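Local structure of isomaltose glucohydrolase (Kribbella flavida, 5Z3E) at residues 262-270 and 290-298. The protein hydrolyses the alpha-1,6-glucosidic linkage of isomaltose from the non-reducing end, releasing beta-D-glucose and D-glucose inside the cell. The protein carries 1 engineered substitution. Residues are numbered along the deposited sequence; the frame is centred on the assembly and turned at random.
Sequences SAVDGSLPA and AAVAKDLDV
The loop 262-270 runs past the last turns of helix 283-296, closest at Gly-266 and Val-292, whose CA atoms are 6.1 Å apart. In this glycoside hydrolase family 15 protein, whose family has an (alpha/alpha)6-barrel catalytic domain, the loop enters a type I beta turn, Asp-265 to Leu-268, that leads into a 3-10 segment. Val-264, compact and branched at CB, presents two methyls to the helix: CG1 meets the single methyl of Ala-291, CB, at 3.9 Å, a short side chain that lets the valine come near the helix backbone, while CG2 reaches Leu-296 CD1 at 3.9 Å, valine and leucine lying alongside and pointing in opposite senses. Leu-296, its CG anti to the carbonyl carbon (chi1 -63°) and CD1 extended away from CA (chi2 171°), reaches across to pack CD1 on the backbone at the start of the turn, 3.3 Å from Gly-266 N and also near Asp-265 C. One turn earlier, Val-292 CG2 packs on the rigid ring of Pro-269, 4.1 Å from its CD. At the solvent-facing margin, a water accepts from Val-264 N and donates to Asp-295 OD2, linking loop and helix. Behind the apolar layer, Asp-265 lies near Asp-195, the predicted proton acceptor; its OD2 forms a salt bridge with Lys-257 NZ and accepts a hydrogen bond from Trp-197 NE1. Asp-265 OD1 closes an Asx turn, taking Ser-267 N at 2.9 Å on its anti side and Ser-267 OG at 2.7 Å from above the carboxylate plane.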
ATOM      1  N   SER A 262     -19.958  -3.794   8.527  1.00  8.23           N
ATOM      2  CA  SER A 262     -19.645  -3.792   9.948  1.00  8.55           C
ATOM      3  C   SER A 262     -18.264  -4.357  10.278  1.00  9.02           C
ATOM      4  O   SER A 262     -17.764  -4.109  11.377  1.00 10.80           O
ATOM      5  CB  SER A 262     -20.713  -4.567  10.727  1.00  9.50           C
ATOM      6  OG  SER A 262     -20.785  -5.916  10.323  1.00  9.48           O
ATOM      7  N   ALA A 263     -17.682  -5.139   9.402  1.00  9.35           N
ATOM      8  CA  ALA A 263     -16.440  -5.861   9.699  1.00 10.40           C
ATOM      9  C   ALA A 263     -15.220  -5.012   9.435  1.00  8.62           C
ATOM     10  O   ALA A 263     -15.281  -4.018   8.722  1.00  9.13           O
ATOM     11  CB  ALA A 263     -16.372  -7.115   8.908  1.00 16.07           C
ATOM     12  N   VAL A 264     -14.097  -5.454   9.987  1.00  8.83           N
ATOM     13  CA  VAL A 264     -12.809  -4.835   9.711  1.00  8.59           C
ATOM     14  C   VAL A 264     -12.026  -5.613   8.666  1.00  8.44           C
ATOM     15  O   VAL A 264     -12.335  -6.734   8.305  1.00  9.92           O
ATOM     16  CB  VAL A 264     -11.976  -4.603  10.992  1.00  9.80           C
ATOM     17  CG1 VAL A 264     -12.669  -3.622  11.905  1.00 11.60           C
ATOM     18  CG2 VAL A 264     -11.609  -5.889  11.722  1.00 10.75           C
ATOM     19  N   ASP A 265     -10.978  -4.974   8.161  1.00  8.83           N
ATOM     20  CA  ASP A 265     -10.002  -5.538   7.230  1.00  8.96           C
ATOM     21  C   ASP A 265      -8.633  -5.176   7.789  1.00  8.64           C
ATOM     22  O   ASP A 265      -8.455  -4.100   8.369  1.00  9.10           O
ATOM     23  CB  ASP A 265     -10.212  -4.968   5.821  1.00  9.59           C
ATOM     24  CG  ASP A 265      -9.340  -5.599   4.754  1.00  8.98           C
ATOM     25  OD1 ASP A 265      -8.148  -5.192   4.650  1.00  9.31           O
ATOM     26  OD2 ASP A 265      -9.823  -6.485   4.023  1.00 10.30           O
ATOM     27  N   GLY A 266      -7.646  -6.046   7.588  1.00  8.96           N
ATOM     28  CA  GLY A 266      -6.329  -5.802   8.107  1.00  9.72           C
ATOM     29  C   GLY A 266      -5.605  -4.610   7.490  1.00  9.13           C
ATOM     30  O   GLY A 266      -4.633  -4.124   8.047  1.00  9.89           O
ATOM     31  N   SER A 267      -6.080  -4.125   6.340  1.00  8.48           N
ATOM     32  CA  SER A 267      -5.521  -2.922   5.735  1.00  8.68           C
ATOM     33  C   SER A 267      -5.927  -1.639   6.445  1.00  8.26           C
ATOM     34  O   SER A 267      -5.324  -0.589   6.210  1.00  8.80           O
ATOM     35  CB  SER A 267      -5.919  -2.836   4.265  1.00  8.69           C
ATOM     36  OG  SER A 267      -7.314  -2.668   4.104  1.00  8.73           O
ATOM     37  N   LEU A 268      -6.955  -1.690   7.280  1.00  8.04           N
ATOM     38  CA  LEU A 268      -7.509  -0.457   7.824  1.00  8.28           C
ATOM     39  C   LEU A 268      -6.544   0.422   8.627  1.00  8.40           C
ATOM     40  O   LEU A 268      -6.692   1.647   8.586  1.00  8.87           O
ATOM     41  CB  LEU A 268      -8.767  -0.723   8.648  1.00  8.26           C
ATOM     42  CG  LEU A 268      -9.985  -1.145   7.833  1.00  8.12           C
ATOM     43  CD1 LEU A 268     -11.123  -1.471   8.773  1.00  8.44           C
ATOM     44  CD2 LEU A 268     -10.402  -0.039   6.861  1.00  8.91           C
ATOM     45  N   PRO A 269      -5.562  -0.134   9.351  1.00  8.91           N
ATOM     46  CA  PRO A 269      -4.660   0.774  10.066  1.00  9.41           C
ATOM     47  C   PRO A 269      -3.934   1.751   9.138  1.00  8.63           C
ATOM     48  O   PRO A 269      -3.506   2.805   9.604  1.00  9.03           O
ATOM     49  CB  PRO A 269      -3.712  -0.183  10.796  1.00 10.31           C
ATOM     50  CG  PRO A 269      -4.574  -1.419  11.028  1.00 10.20           C
ATOM     51  CD  PRO A 269      -5.331  -1.541   9.723  1.00  9.59           C
ATOM     52  N   ALA A 270      -3.760   1.429   7.851  1.00  8.66           N
ATOM     53  CA  ALA A 270      -3.127   2.367   6.928  1.00  8.59           C
ATOM     54  C   ALA A 270      -3.874   3.692   6.853  1.00  8.51           C
ATOM     55  O   ALA A 270      -3.297   4.718   6.507  1.00  8.83           O
ATOM     56  CB  ALA A 270      -3.023   1.763   5.557  1.00  9.08           C
ATOM     57  N   ALA A 290      -7.531  -1.769  17.875  1.00  9.14           N
ATOM     58  CA  ALA A 290      -8.026  -2.808  18.777  1.00 10.30           C
ATOM     59  C   ALA A 290      -8.888  -3.818  18.057  1.00  9.79           C
ATOM     60  O   ALA A 290      -8.817  -5.026  18.347  1.00 10.55           O
ATOM     61  CB  ALA A 290      -8.793  -2.163  19.948  1.00 11.61           C
ATOM     62  N   ALA A 291      -9.727  -3.357  17.133  1.00  9.28           N
ATOM     63  CA  ALA A 291     -10.614  -4.261  16.393  1.00  9.66           C
ATOM     64  C   ALA A 291      -9.831  -5.164  15.467  1.00  9.46           C
ATOM     65  O   ALA A 291     -10.108  -6.359  15.350  1.00 10.21           O
ATOM     66  CB  ALA A 291     -11.649  -3.470  15.649  1.00 10.64           C
ATOM     67  N   VAL A 292      -8.847  -4.603  14.765  1.00  9.52           N
ATOM     68  CA  VAL A 292      -7.998  -5.418  13.919  1.00  9.94           C
ATOM     69  C   VAL A 292      -7.252  -6.447  14.765  1.00 10.36           C
ATOM     70  O   VAL A 292      -7.144  -7.628  14.406  1.00 11.50           O
ATOM     71  CB  VAL A 292      -7.046  -4.535  13.091  1.00 10.61           C
ATOM     72  CG1 VAL A 292      -5.988  -5.377  12.390  1.00 11.80           C
ATOM     73  CG2 VAL A 292      -7.845  -3.712  12.084  1.00 11.00           C
ATOM     74  N   ALA A 293      -6.710  -6.009  15.912  1.00 10.77           N
ATOM     75  CA  ALA A 293      -5.974  -6.937  16.765  1.00 12.24           C
ATOM     76  C   ALA A 293      -6.877  -8.087  17.214  1.00 12.53           C
ATOM     77  O   ALA A 293      -6.501  -9.255  17.145  1.00 14.76           O
ATOM     78  CB  ALA A 293      -5.396  -6.188  17.934  1.00 14.16           C
ATOM     79  N   LYS A 294      -8.070  -7.745  17.687  1.00 11.75           N
ATOM     80  CA  LYS A 294      -8.971  -8.758  18.200  1.00 12.22           C
ATOM     81  C   LYS A 294      -9.479  -9.694  17.112  1.00 12.29           C
ATOM     82  O   LYS A 294      -9.547 -10.921  17.301  1.00 13.52           O
ATOM     83  CB  LYS A 294     -10.162  -8.090  18.892  1.00 15.56           C
ATOM     84  CG  LYS A 294     -11.143  -9.075  19.476  1.00 19.19           C
ATOM     85  CD  LYS A 294     -12.175  -8.445  20.322  1.00 31.76           C
ATOM     86  CE  LYS A 294     -12.884  -9.600  21.109  1.00 44.94           C
ATOM     87  NZ  LYS A 294     -14.286  -9.242  21.381  1.00 84.85           N
ATOM     88  N   ASP A 295      -9.875  -9.145  15.967  1.00 10.78           N
ATOM     89  CA  ASP A 295     -10.553  -9.932  14.950  1.00 10.69           C
ATOM     90  C   ASP A 295      -9.614 -10.641  13.996  1.00 10.24           C
ATOM     91  O   ASP A 295      -9.992 -11.649  13.416  1.00 11.46           O
ATOM     92  CB  ASP A 295     -11.526  -9.079  14.162  1.00 11.38           C
ATOM     93  CG  ASP A 295     -12.677  -8.541  14.992  1.00 15.03           C
ATOM     94  OD1 ASP A 295     -12.796  -8.891  16.180  1.00 19.71           O
ATOM     95  OD2 ASP A 295     -13.444  -7.736  14.455  1.00 16.79           O
ATOM     96  N   LEU A 296      -8.412 -10.090  13.805  1.00  9.66           N
ATOM     97  CA  LEU A 296      -7.557 -10.523  12.702  1.00  9.88           C
ATOM     98  C   LEU A 296      -6.129 -10.866  13.080  1.00 10.21           C
ATOM     99  O   LEU A 296      -5.434 -11.480  12.273  1.00 11.42           O
ATOM    100  CB  LEU A 296      -7.549  -9.485  11.581  1.00  9.89           C
ATOM    101  CG  LEU A 296      -8.908  -9.250  10.921  1.00 12.18           C
ATOM    102  CD1 LEU A 296      -8.792  -8.035   9.978  1.00 11.90           C
ATOM    103  CD2 LEU A 296      -9.407 -10.482  10.136  1.00 13.93           C
ATOM    104  N   ASP A 297      -5.644 -10.491  14.263  1.00 10.70           N
ATOM    105  CA  ASP A 297      -4.249 -10.699  14.636  1.00 10.44           C
ATOM    106  C   ASP A 297      -4.143 -11.935  15.494  1.00 11.07           C
ATOM    107  O   ASP A 297      -4.700 -11.974  16.578  1.00 13.85           O
ATOM    108  CB  ASP A 297      -3.742  -9.461  15.377  1.00 11.05           C
ATOM    109  CG  ASP A 297      -2.268  -9.450  15.652  1.00 12.16           C
ATOM    110  OD1 ASP A 297      -1.562 -10.409  15.407  1.00 18.38           O
ATOM    111  OD2 ASP A 297      -1.814  -8.376  16.120  1.00 14.39           O
ATOM    112  N   VAL A 298      -3.447 -12.945  15.017  1.00 11.22           N
ATOM    113  CA  VAL A 298      -3.225 -14.172  15.777  1.00 12.41           C
ATOM    114  C   VAL A 298      -1.726 -14.294  16.010  1.00 12.51           C
ATOM    115  O   VAL A 298      -0.942 -14.473  15.082  1.00 12.94           O
ATOM    116  CB  VAL A 298      -3.786 -15.402  15.042  1.00 13.71           C
ATOM    117  CG1 VAL A 298      -3.480 -16.670  15.821  1.00 16.62           C
ATOM    118  CG2 VAL A 298      -5.289 -15.227  14.856  1.00 15.07           C
TER
HETATM  119  O   HOH W   1     -14.455  -7.723  11.940  1.00 16.24           O